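DNA-binding transcriptional repressor YiaJ (Escherichia coli, PDB 1YSQ) represses transcription of the yiaKLMNOPQRS operon, which may serve the use of 2,3-diketo-L-gulonate, and is represented here by its IclR-type C-terminal effector-binding domain. Local coordinates at residues S33-D37 against H38-I42; T102-P105 against A106-E110; G161-N164 against L165-P168. All blocks are in the same frame, centred on the assembly; numbering follows the deposited sequence.

The three contacts follow one another along a single IclR-type C-terminal domain, a member of the GAF clan with a six-stranded antiparallel sheet and flanking helices. Contact 1 closes the hairpin of strands 28-35 and 38-45 within the sheet. Contact 2 is the N-terminal start of helix 104-117, whose Leu104 and Phe108 reach helix 79-88. Contact 3 starts helix 162-182, which lies against strand 130-137 and helix 8-25. Their centres are about 20 Å (1 and 2), 24 Å (1 and 3) and 25 Å (2 and 3) apart; contacts 1 and 3 lie on opposite sides of the chain's centre. None touches another: one sheet hairpin and two separate helix starts, spread over one domain.

Contact 1: residues S33-D37 against H38-I42; sequences SREDD and HAILI. With PO4 (phosphate ion), chain D.
Glu35 and His38 flank the type II' turn that closes the beta hairpin of strands 28-35 and 38-45, their side chains side by side on one face of the hairpin with carboxylate and ring planes 73° apart. Farther from the turn, Ser33 and Ile40 form an antiparallel hydrogen-bonded pair: Ser33 N gives to Ile40 O at 3.0 Å and Ile40 N to Ser33 O at 2.9 Å, the latter nearly straight. Nearer the turn, Glu35 N reaches His38 O at 3.0 Å, while the return bond from His38 N to Glu35 O is weak.

The imidazole is gripped at both nitrogens. NE2 gives to Glu35 OE1 in a very short bond of 2.5 Å, a His-carboxylate pair, and ND1 gives to Asp37 OD1 at 2.8 Å. The Asp37 oxygen lies in the ring plane, yet the donor meets it from above the carboxylate plane. With CG of His38 between its backbone N and carbonyl carbon (chi1 48°), the ring is swung back over the turn, and Glu35 O sits 3.0 Å above one face, offset toward the rim. Two acidic partners would probably favour a protonated imidazole. His61 stacks on the ring, and Asp37 OD2 has its own partner in His89 NE2.

On the face of the sheet that carries Arg34 and Ala39, the arginine chain, extended from CG to NE, runs out beside the turn. Its NE gives to a lone pair of Asp36 O within the guanidinium plane, so the turn carbonyl is satisfied by a side chain, and Asp36 OD1 bonds to Tyr81 OH. NH1 makes a weak bond to O4 of a phosphate ion, probably from the crystallisation liquor, which also accepts from Val144 N. Beside the histidine, Ile40 CD1 presses on the Glu35 carboxylate, 3.3 Å from its CD.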
ATOM      1  N   SER A  33       0.490   7.444  -4.591  1.00 19.81           N
ATOM      2  CA  SER A  33      -0.668   8.332  -4.599  1.00 20.23           C
ATOM      3  C   SER A  33      -1.783   7.589  -5.324  1.00 20.44           C
ATOM      4  O   SER A  33      -1.540   6.580  -6.002  1.00 20.99           O
ATOM      5  CB  SER A  33      -0.353   9.651  -5.321  1.00 21.01           C
ATOM      6  OG  SER A  33       0.002   9.389  -6.681  1.00 23.19           O
ATOM      7  N   ARG A  34      -3.014   8.049  -5.146  1.00 20.55           N
ATOM      8  CA  ARG A  34      -4.123   7.526  -5.923  1.00 20.92           C
ATOM      9  C   ARG A  34      -4.345   8.349  -7.181  1.00 21.68           C
ATOM     10  O   ARG A  34      -4.369   9.570  -7.132  1.00 21.90           O
ATOM     11  CB  ARG A  34      -5.415   7.498  -5.096  1.00 20.30           C
ATOM     12  CG  ARG A  34      -6.464   6.577  -5.716  1.00 19.97           C
ATOM     13  CD  ARG A  34      -7.882   6.867  -5.296  1.00 18.98           C
ATOM     14  NE  ARG A  34      -8.785   5.965  -6.005  1.00 20.67           N
ATOM     15  CZ  ARG A  34      -9.933   5.504  -5.522  1.00 21.99           C
ATOM     16  NH1 ARG A  34     -10.346   5.852  -4.305  1.00 21.15           N
ATOM     17  NH2 ARG A  34     -10.664   4.678  -6.257  1.00 20.79           N
ATOM     18  N   GLU A  35      -4.502   7.672  -8.313  1.00 23.02           N
ATOM     19  CA  GLU A  35      -4.959   8.340  -9.526  1.00 24.53           C
ATOM     20  C   GLU A  35      -6.171   7.588 -10.049  1.00 24.23           C
ATOM     21  O   GLU A  35      -6.052   6.760 -10.955  1.00 24.21           O
ATOM     22  CB  GLU A  35      -3.840   8.397 -10.568  1.00 25.47           C
ATOM     23  CG  GLU A  35      -4.196   9.087 -11.867  1.00 29.26           C
ATOM     24  CD  GLU A  35      -2.976   9.265 -12.749  1.00 34.46           C
ATOM     25  OE1 GLU A  35      -2.553   8.289 -13.422  1.00 34.77           O
ATOM     26  OE2 GLU A  35      -2.425  10.378 -12.743  1.00 36.17           O
ATOM     27  N   ASP A  36      -7.331   7.851  -9.440  1.00 23.80           N
ATOM     28  CA  ASP A  36      -8.580   7.172  -9.830  1.00 23.73           C
ATOM     29  C   ASP A  36      -8.508   5.623  -9.712  1.00 23.01           C
ATOM     30  O   ASP A  36      -8.523   5.095  -8.603  1.00 22.78           O
ATOM     31  CB  ASP A  36      -8.981   7.623 -11.242  1.00 24.15           C
ATOM     32  CG  ASP A  36     -10.379   7.191 -11.641  1.00 25.63           C
ATOM     33  OD1 ASP A  36     -11.116   6.582 -10.820  1.00 27.66           O
ATOM     34  OD2 ASP A  36     -10.812   7.412 -12.794  1.00 24.97           O
ATOM     35  N   ASP A  37      -8.426   4.914 -10.841  1.00 21.90           N
ATOM     36  CA  ASP A  37      -8.499   3.445 -10.869  1.00 21.77           C
ATOM     37  C   ASP A  37      -7.156   2.703 -10.783  1.00 21.44           C
ATOM     38  O   ASP A  37      -7.087   1.505 -11.062  1.00 21.63           O
ATOM     39  CB  ASP A  37      -9.307   2.977 -12.095  1.00 22.04           C
ATOM     40  CG  ASP A  37      -8.556   3.163 -13.405  1.00 24.54           C
ATOM     41  OD1 ASP A  37      -7.676   4.048 -13.479  1.00 25.70           O
ATOM     42  OD2 ASP A  37      -8.783   2.460 -14.413  1.00 25.55           O
ATOM     43  N   HIS A  38      -6.104   3.413 -10.371  1.00 21.21           N
ATOM     44  CA  HIS A  38      -4.796   2.818 -10.111  1.00 22.05           C
ATOM     45  C   HIS A  38      -4.078   3.580  -8.991  1.00 21.41           C
ATOM     46  O   HIS A  38      -4.384   4.748  -8.725  1.00 22.10           O
ATOM     47  CB  HIS A  38      -3.929   2.760 -11.392  1.00 22.17           C
ATOM     48  CG  HIS A  38      -3.902   4.044 -12.153  1.00 26.64           C
ATOM     49  ND1 HIS A  38      -4.989   4.508 -12.873  1.00 28.93           N
ATOM     50  CD2 HIS A  38      -2.944   4.995 -12.266  1.00 28.69           C
ATOM     51  CE1 HIS A  38      -4.695   5.681 -13.401  1.00 26.60           C
ATOM     52  NE2 HIS A  38      -3.459   5.993 -13.059  1.00 28.70           N
ATOM     53  N   ALA A  39      -3.138   2.908  -8.335  1.00 21.26           N
ATOM     54  CA  ALA A  39      -2.168   3.570  -7.470  1.00 21.34           C
ATOM     55  C   ALA A  39      -0.960   3.923  -8.354  1.00 22.28           C
ATOM     56  O   ALA A  39      -0.646   3.184  -9.292  1.00 23.32           O
ATOM     57  CB  ALA A  39      -1.743   2.631  -6.302  1.00 21.21           C
ATOM     58  N   ILE A  40      -0.320   5.061  -8.091  1.00 21.98           N
ATOM     59  CA  ILE A  40       0.932   5.404  -8.771  1.00 21.24           C
ATOM     60  C   ILE A  40       2.054   5.298  -7.770  1.00 20.44           C
ATOM     61  O   ILE A  40       2.027   5.957  -6.721  1.00 19.83           O
ATOM     62  CB  ILE A  40       0.929   6.826  -9.370  1.00 21.19           C
ATOM     63  CG1 ILE A  40      -0.300   7.050 -10.254  1.00 23.36           C
ATOM     64  CG2 ILE A  40       2.248   7.059 -10.188  1.00 21.87           C
ATOM     65  CD1 ILE A  40      -0.340   8.475 -10.855  1.00 27.15           C
ATOM     66  N   LEU A  41       3.056   4.489  -8.100  1.00 19.99           N
ATOM     67  CA  LEU A  41       4.238   4.393  -7.248  1.00 20.04           C
ATOM     68  C   LEU A  41       5.120   5.613  -7.445  1.00 20.76           C
ATOM     69  O   LEU A  41       5.859   5.683  -8.427  1.00 21.82           O
ATOM     70  CB  LEU A  41       5.017   3.094  -7.513  1.00 19.14           C
ATOM     71  CG  LEU A  41       6.094   2.768  -6.475  1.00 18.48           C
ATOM     72  CD1 LEU A  41       5.472   2.745  -5.061  1.00 15.96           C
ATOM     73  CD2 LEU A  41       6.735   1.424  -6.782  1.00 18.07           C
ATOM     74  N   ILE A  42       5.042   6.574  -6.525  1.00 20.01           N
ATOM     75  CA  ILE A  42       5.808   7.817  -6.695  1.00 20.04           C
ATOM     76  C   ILE A  42       7.175   7.796  -6.034  1.00 19.67           C
ATOM     77  O   ILE A  42       8.008   8.664  -6.300  1.00 19.83           O
ATOM     78  CB  ILE A  42       4.978   9.056  -6.269  1.00 19.88           C
ATOM     79  CG1 ILE A  42       4.621   9.003  -4.768  1.00 19.60           C
ATOM     80  CG2 ILE A  42       3.725   9.174  -7.174  1.00 20.47           C
ATOM     81  CD1 ILE A  42       3.969  10.292  -4.236  1.00 20.58           C
TER
HETATM   82  P   PO4 D 303      -9.581   7.762  -1.293  1.00 34.06           P
HETATM   83  O1  PO4 D 303      -8.139   7.505  -1.678  1.00 31.99           O
HETATM   84  O2  PO4 D 303     -10.136   6.564  -0.543  1.00 30.02           O
HETATM   85  O3  PO4 D 303      -9.672   9.016  -0.449  1.00 31.33           O
HETATM   86  O4  PO4 D 303     -10.350   7.916  -2.589  1.00 34.17           O

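Contact 2: residues T102-P105 against A106-E110; sequences TELP and AMFDE
Leu104 and Phe108, one helical turn apart, lie side by side and point the same way. The leucine touches the ring at one corner: its CD1 is 3.6 Å from Phe108 CE2 and its CG 3.7 Å from the same atom, while CD2 stands farther back. Leu104 CG is anti to the backbone N (chi1 -172°), which sends the branch outward from the helix with CD1 turned toward the C-terminal end, and the Phe108 ring leans back toward the N-terminal end to meet it with CE2. Leu104 O stands obliquely to the ring, 3.6 Å from Phe108 CD2. Both side chains also meet Val82 of helix 79-88, and Leu104 touches Trp86 there as well, so the pair joins two helices. An alanine in place of Leu104 would remove the branch beside CE2, and the phenylalanine ring would probably have more scope to shift while Val82 and Trp86 lost an apolar neighbour.

The backbone here is the N-terminal start of helix 104-117, with Glu103 at the N-cap position. Met107 N gives to Glu103 O, Phe108 N to Leu104 O at 2.9 Å and Asp109 N to Pro105 O. Pro105 has no N-H to offer, and the start of a helix, where no preceding turn supplies an acceptor, suits it. Glu103 turns its carboxylate toward the Ala106 side: a water gives to its OE1 at 2.8 Å and weakly accepts from Ala106 N, so the cap residue reaches that amide through solvent. Met107 is turned to another side of the helix, its CB resting 3.6 Å from Leu104 O while its bent chain leads away to Trp86 and Ile101. The Asp109 carboxylate lies beside Pro105 O, its CG 3.6 Å away and its two oxygens only slightly farther.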
ATOM      1  N   THR A 102     -10.764 -11.743  -7.046  1.00 28.33           N
ATOM      2  CA  THR A 102     -11.396 -11.491  -8.347  1.00 28.99           C
ATOM      3  C   THR A 102     -12.925 -11.387  -8.308  1.00 29.58           C
ATOM      4  O   THR A 102     -13.536 -10.972  -9.302  1.00 29.07           O
ATOM      5  CB  THR A 102     -10.988 -12.558  -9.396  1.00 29.01           C
ATOM      6  OG1 THR A 102     -11.336 -13.865  -8.922  1.00 28.68           O
ATOM      7  CG2 THR A 102      -9.471 -12.610  -9.560  1.00 29.51           C
ATOM      8  N   GLU A 103     -13.523 -11.762  -7.174  1.00 30.06           N
ATOM      9  CA  GLU A 103     -14.969 -11.737  -6.987  1.00 30.90           C
ATOM     10  C   GLU A 103     -15.383 -10.551  -6.128  1.00 30.31           C
ATOM     11  O   GLU A 103     -14.785 -10.288  -5.073  1.00 29.99           O
ATOM     12  CB  GLU A 103     -15.465 -13.042  -6.338  1.00 31.59           C
ATOM     13  CG  GLU A 103     -14.931 -14.313  -6.987  1.00 35.93           C
ATOM     14  CD  GLU A 103     -15.294 -15.579  -6.205  1.00 43.22           C
ATOM     15  OE1 GLU A 103     -15.197 -15.588  -4.941  1.00 46.43           O
ATOM     16  OE2 GLU A 103     -15.680 -16.579  -6.859  1.00 45.00           O
ATOM     17  N   LEU A 104     -16.415  -9.844  -6.578  1.00 29.65           N
ATOM     18  CA  LEU A 104     -16.896  -8.649  -5.881  1.00 29.04           C
ATOM     19  C   LEU A 104     -17.311  -8.854  -4.412  1.00 28.26           C
ATOM     20  O   LEU A 104     -16.942  -8.040  -3.550  1.00 28.15           O
ATOM     21  CB  LEU A 104     -18.020  -7.981  -6.684  1.00 29.31           C
ATOM     22  CG  LEU A 104     -18.529  -6.620  -6.209  1.00 29.52           C
ATOM     23  CD1 LEU A 104     -17.353  -5.634  -6.043  1.00 28.58           C
ATOM     24  CD2 LEU A 104     -19.572  -6.084  -7.179  1.00 29.02           C
ATOM     25  N   PRO A 105     -18.108  -9.884  -4.105  1.00 28.04           N
ATOM     26  CA  PRO A 105     -18.496 -10.113  -2.703  1.00 27.14           C
ATOM     27  C   PRO A 105     -17.279 -10.299  -1.793  1.00 26.26           C
ATOM     28  O   PRO A 105     -17.249  -9.701  -0.723  1.00 25.01           O
ATOM     29  CB  PRO A 105     -19.358 -11.377  -2.775  1.00 27.57           C
ATOM     30  CG  PRO A 105     -19.909 -11.344  -4.198  1.00 28.42           C
ATOM     31  CD  PRO A 105     -18.759 -10.853  -5.020  1.00 27.55           C
ATOM     32  N   ALA A 106     -16.312 -11.109  -2.229  1.00 25.52           N
ATOM     33  CA  ALA A 106     -15.057 -11.302  -1.513  1.00 24.56           C
ATOM     34  C   ALA A 106     -14.313  -9.980  -1.334  1.00 23.88           C
ATOM     35  O   ALA A 106     -13.752  -9.733  -0.266  1.00 23.71           O
ATOM     36  CB  ALA A 106     -14.174 -12.324  -2.232  1.00 24.86           C
ATOM     37  N   MET A 107     -14.322  -9.128  -2.363  1.00 22.98           N
ATOM     38  CA  MET A 107     -13.641  -7.844  -2.240  1.00 22.18           C
ATOM     39  C   MET A 107     -14.307  -6.941  -1.192  1.00 22.26           C
ATOM     40  O   MET A 107     -13.616  -6.304  -0.384  1.00 21.38           O
ATOM     41  CB  MET A 107     -13.513  -7.108  -3.577  1.00 21.82           C
ATOM     42  CG  MET A 107     -12.719  -5.769  -3.449  1.00 19.46           C
ATOM     43  SD  MET A 107     -11.028  -5.817  -2.733  1.00  7.25           S
ATOM     44  CE  MET A 107     -10.139  -6.336  -4.173  1.00 19.90           C
ATOM     45  N   PHE A 108     -15.636  -6.902  -1.186  1.00 22.16           N
ATOM     46  CA  PHE A 108     -16.347  -6.081  -0.202  1.00 22.91           C
ATOM     47  C   PHE A 108     -16.027  -6.536   1.227  1.00 23.13           C
ATOM     48  O   PHE A 108     -15.874  -5.708   2.129  1.00 23.19           O
ATOM     49  CB  PHE A 108     -17.866  -6.105  -0.452  1.00 23.48           C
ATOM     50  CG  PHE A 108     -18.341  -5.030  -1.389  1.00 24.79           C
ATOM     51  CD1 PHE A 108     -18.063  -3.698  -1.137  1.00 26.20           C
ATOM     52  CD2 PHE A 108     -19.063  -5.359  -2.536  1.00 28.19           C
ATOM     53  CE1 PHE A 108     -18.508  -2.702  -2.009  1.00 27.89           C
ATOM     54  CE2 PHE A 108     -19.504  -4.372  -3.414  1.00 28.69           C
ATOM     55  CZ  PHE A 108     -19.232  -3.044  -3.144  1.00 27.67           C
ATOM     56  N   ASP A 109     -15.931  -7.851   1.423  1.00 23.02           N
ATOM     57  CA  ASP A 109     -15.596  -8.409   2.735  1.00 23.84           C
ATOM     58  C   ASP A 109     -14.214  -7.933   3.145  1.00 22.80           C
ATOM     59  O   ASP A 109     -14.004  -7.481   4.264  1.00 22.46           O
ATOM     60  CB  ASP A 109     -15.608  -9.934   2.676  1.00 24.69           C
ATOM     61  CG  ASP A 109     -17.011 -10.516   2.739  1.00 30.23           C
ATOM     62  OD1 ASP A 109     -17.988  -9.758   2.989  1.00 35.00           O
ATOM     63  OD2 ASP A 109     -17.226 -11.739   2.559  1.00 34.21           O
ATOM     64  N   GLU A 110     -13.276  -8.040   2.208  1.00 22.06           N
ATOM     65  CA  GLU A 110     -11.911  -7.563   2.414  1.00 21.45           C
ATOM     66  C   GLU A 110     -11.885  -6.065   2.726  1.00 20.94           C
ATOM     67  O   GLU A 110     -11.197  -5.625   3.649  1.00 20.96           O
ATOM     68  CB  GLU A 110     -11.077  -7.842   1.156  1.00 22.20           C
ATOM     69  CG  GLU A 110      -9.706  -7.168   1.160  1.00 22.90           C
ATOM     70  CD  GLU A 110      -8.610  -8.042   1.747  1.00 27.39           C
ATOM     71  OE1 GLU A 110      -8.933  -9.057   2.397  1.00 32.04           O
ATOM     72  OE2 GLU A 110      -7.407  -7.720   1.565  1.00 25.94           O
TER
HETATM   73  O   HOH W   1     -16.986 -13.857  -3.595  1.00 35.76           O

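Contact 3: residues G161-N164 against L165-P168; sequences GEKN and LLKP
Leu166 N gives to Glu162 O at 2.7 Å, the shortest of three backbone bonds that open helix 162-182. Lys167 N to Lys163 O is longer, at 3.3 Å, with the donor tilted 32° from the carbonyl plane, and Leu165 N makes a weak bond to Gly161 O. Gly161 is both the N-cap residue and the residue that leaves the preceding helix 154-160; at its positive phi, 97°, a side chain would jam against the carbonyl before it. Asn164 folds back to this junction, giving from ND2 to Val160 O.

Among the side chains, Glu162 OE1 and Lys163 NZ form only a long salt bridge, 3.8 Å. Lys163 and Leu166 lie side by side, and the lysine, bent at chi2 and chi4, draws its chain along the leucine: CD and NZ stand 3.8 and 3.6 Å from Leu166 CD2. Leu166 CB lies 3.2 Å from Glu162 O. This helix start packs on the sheet of the IclR-type effector domain: Leu166 is buried against Ile133 and Val135 of strand 130-137, while Leu165 reaches Ile133 and Thr25 of helix 8-25.

Pro168 interrupts the bonding pattern and the helix kinks there. Its CD, carrying no donor, approaches Asn164 O to 3.3 Å where an amide hydrogen would otherwise point, so the proline ring denies that carbonyl the usual helical donor.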
ATOM      1  N   GLY A 161       5.982 -11.367  11.910  1.00 29.56           N
ATOM      2  CA  GLY A 161       4.610 -11.040  12.254  1.00 29.46           C
ATOM      3  C   GLY A 161       4.118  -9.727  11.644  1.00 29.12           C
ATOM      4  O   GLY A 161       4.875  -8.733  11.606  1.00 28.39           O
ATOM      5  N   GLU A 162       2.862  -9.714  11.195  1.00 28.56           N
ATOM      6  CA  GLU A 162       2.274  -8.512  10.585  1.00 28.86           C
ATOM      7  C   GLU A 162       2.171  -7.363  11.565  1.00 28.15           C
ATOM      8  O   GLU A 162       2.552  -6.239  11.240  1.00 27.52           O
ATOM      9  CB  GLU A 162       0.882  -8.748   9.965  1.00 29.65           C
ATOM     10  CG  GLU A 162       0.359  -7.482   9.272  1.00 31.99           C
ATOM     11  CD  GLU A 162      -1.154  -7.316   9.205  1.00 36.60           C
ATOM     12  OE1 GLU A 162      -1.910  -8.158   9.733  1.00 38.97           O
ATOM     13  OE2 GLU A 162      -1.601  -6.320   8.593  1.00 36.97           O
ATOM     14  N   LYS A 163       1.631  -7.639  12.753  1.00 27.95           N
ATOM     15  CA  LYS A 163       1.424  -6.592  13.734  1.00 28.33           C
ATOM     16  C   LYS A 163       2.744  -6.008  14.192  1.00 27.94           C
ATOM     17  O   LYS A 163       2.837  -4.808  14.456  1.00 27.83           O
ATOM     18  CB  LYS A 163       0.586  -7.098  14.914  1.00 29.23           C
ATOM     19  CG  LYS A 163      -0.904  -7.325  14.570  1.00 31.82           C
ATOM     20  CD  LYS A 163      -1.591  -6.064  14.005  1.00 37.34           C
ATOM     21  CE  LYS A 163      -3.118  -6.250  13.819  1.00 40.62           C
ATOM     22  NZ  LYS A 163      -3.582  -6.009  12.420  1.00 44.08           N
ATOM     23  N   ASN A 164       3.775  -6.852  14.271  1.00 27.43           N
ATOM     24  CA  ASN A 164       5.101  -6.386  14.643  1.00 27.31           C
ATOM     25  C   ASN A 164       5.620  -5.320  13.675  1.00 27.33           C
ATOM     26  O   ASN A 164       6.158  -4.301  14.110  1.00 27.38           O
ATOM     27  CB  ASN A 164       6.090  -7.553  14.756  1.00 27.84           C
ATOM     28  CG  ASN A 164       5.853  -8.399  16.004  1.00 29.09           C
ATOM     29  OD1 ASN A 164       5.319  -7.915  17.006  1.00 33.76           O
ATOM     30  ND2 ASN A 164       6.225  -9.668  15.940  1.00 27.03           N
ATOM     31  N   LEU A 165       5.443  -5.552  12.372  1.00 25.72           N
ATOM     32  CA  LEU A 165       5.892  -4.607  11.357  1.00 25.59           C
ATOM     33  C   LEU A 165       4.893  -3.462  11.156  1.00 24.76           C
ATOM     34  O   LEU A 165       5.272  -2.353  10.776  1.00 24.16           O
ATOM     35  CB  LEU A 165       6.130  -5.335  10.031  1.00 25.95           C
ATOM     36  CG  LEU A 165       7.457  -6.074   9.879  1.00 28.90           C
ATOM     37  CD1 LEU A 165       7.433  -6.918   8.601  1.00 31.92           C
ATOM     38  CD2 LEU A 165       8.651  -5.090   9.854  1.00 29.68           C
ATOM     39  N   LEU A 166       3.616  -3.733  11.417  1.00 23.93           N
ATOM     40  CA  LEU A 166       2.583  -2.727  11.223  1.00 23.84           C
ATOM     41  C   LEU A 166       2.790  -1.520  12.145  1.00 23.73           C
ATOM     42  O   LEU A 166       2.517  -0.374  11.772  1.00 23.58           O
ATOM     43  CB  LEU A 166       1.185  -3.352  11.404  1.00 23.60           C
ATOM     44  CG  LEU A 166      -0.059  -2.479  11.290  1.00 24.58           C
ATOM     45  CD1 LEU A 166      -0.087  -1.755   9.952  1.00 22.55           C
ATOM     46  CD2 LEU A 166      -1.305  -3.350  11.432  1.00 24.97           C
ATOM     47  N   LYS A 167       3.294  -1.775  13.348  1.00 23.34           N
ATOM     48  CA  LYS A 167       3.512  -0.685  14.290  1.00 24.33           C
ATOM     49  C   LYS A 167       4.411   0.468  13.770  1.00 23.27           C
ATOM     50  O   LYS A 167       3.946   1.606  13.746  1.00 23.28           O
ATOM     51  CB  LYS A 167       3.961  -1.199  15.653  1.00 24.33           C
ATOM     52  CG  LYS A 167       3.875  -0.138  16.731  1.00 28.22           C
ATOM     53  CD  LYS A 167       4.293  -0.711  18.059  1.00 33.97           C
ATOM     54  CE  LYS A 167       5.262   0.215  18.747  1.00 36.53           C
ATOM     55  NZ  LYS A 167       4.551   0.922  19.830  1.00 40.03           N
ATOM     56  N   PRO A 168       5.664   0.215  13.377  1.00 22.73           N
ATOM     57  CA  PRO A 168       6.500   1.292  12.813  1.00 22.38           C
ATOM     58  C   PRO A 168       5.959   1.814  11.480  1.00 21.99           C
ATOM     59  O   PRO A 168       6.113   2.993  11.172  1.00 21.85           O
ATOM     60  CB  PRO A 168       7.880   0.630  12.620  1.00 22.92           C
ATOM     61  CG  PRO A 168       7.602  -0.848  12.609  1.00 22.60           C
ATOM     62  CD  PRO A 168       6.410  -1.055  13.497  1.00 23.28           C
TER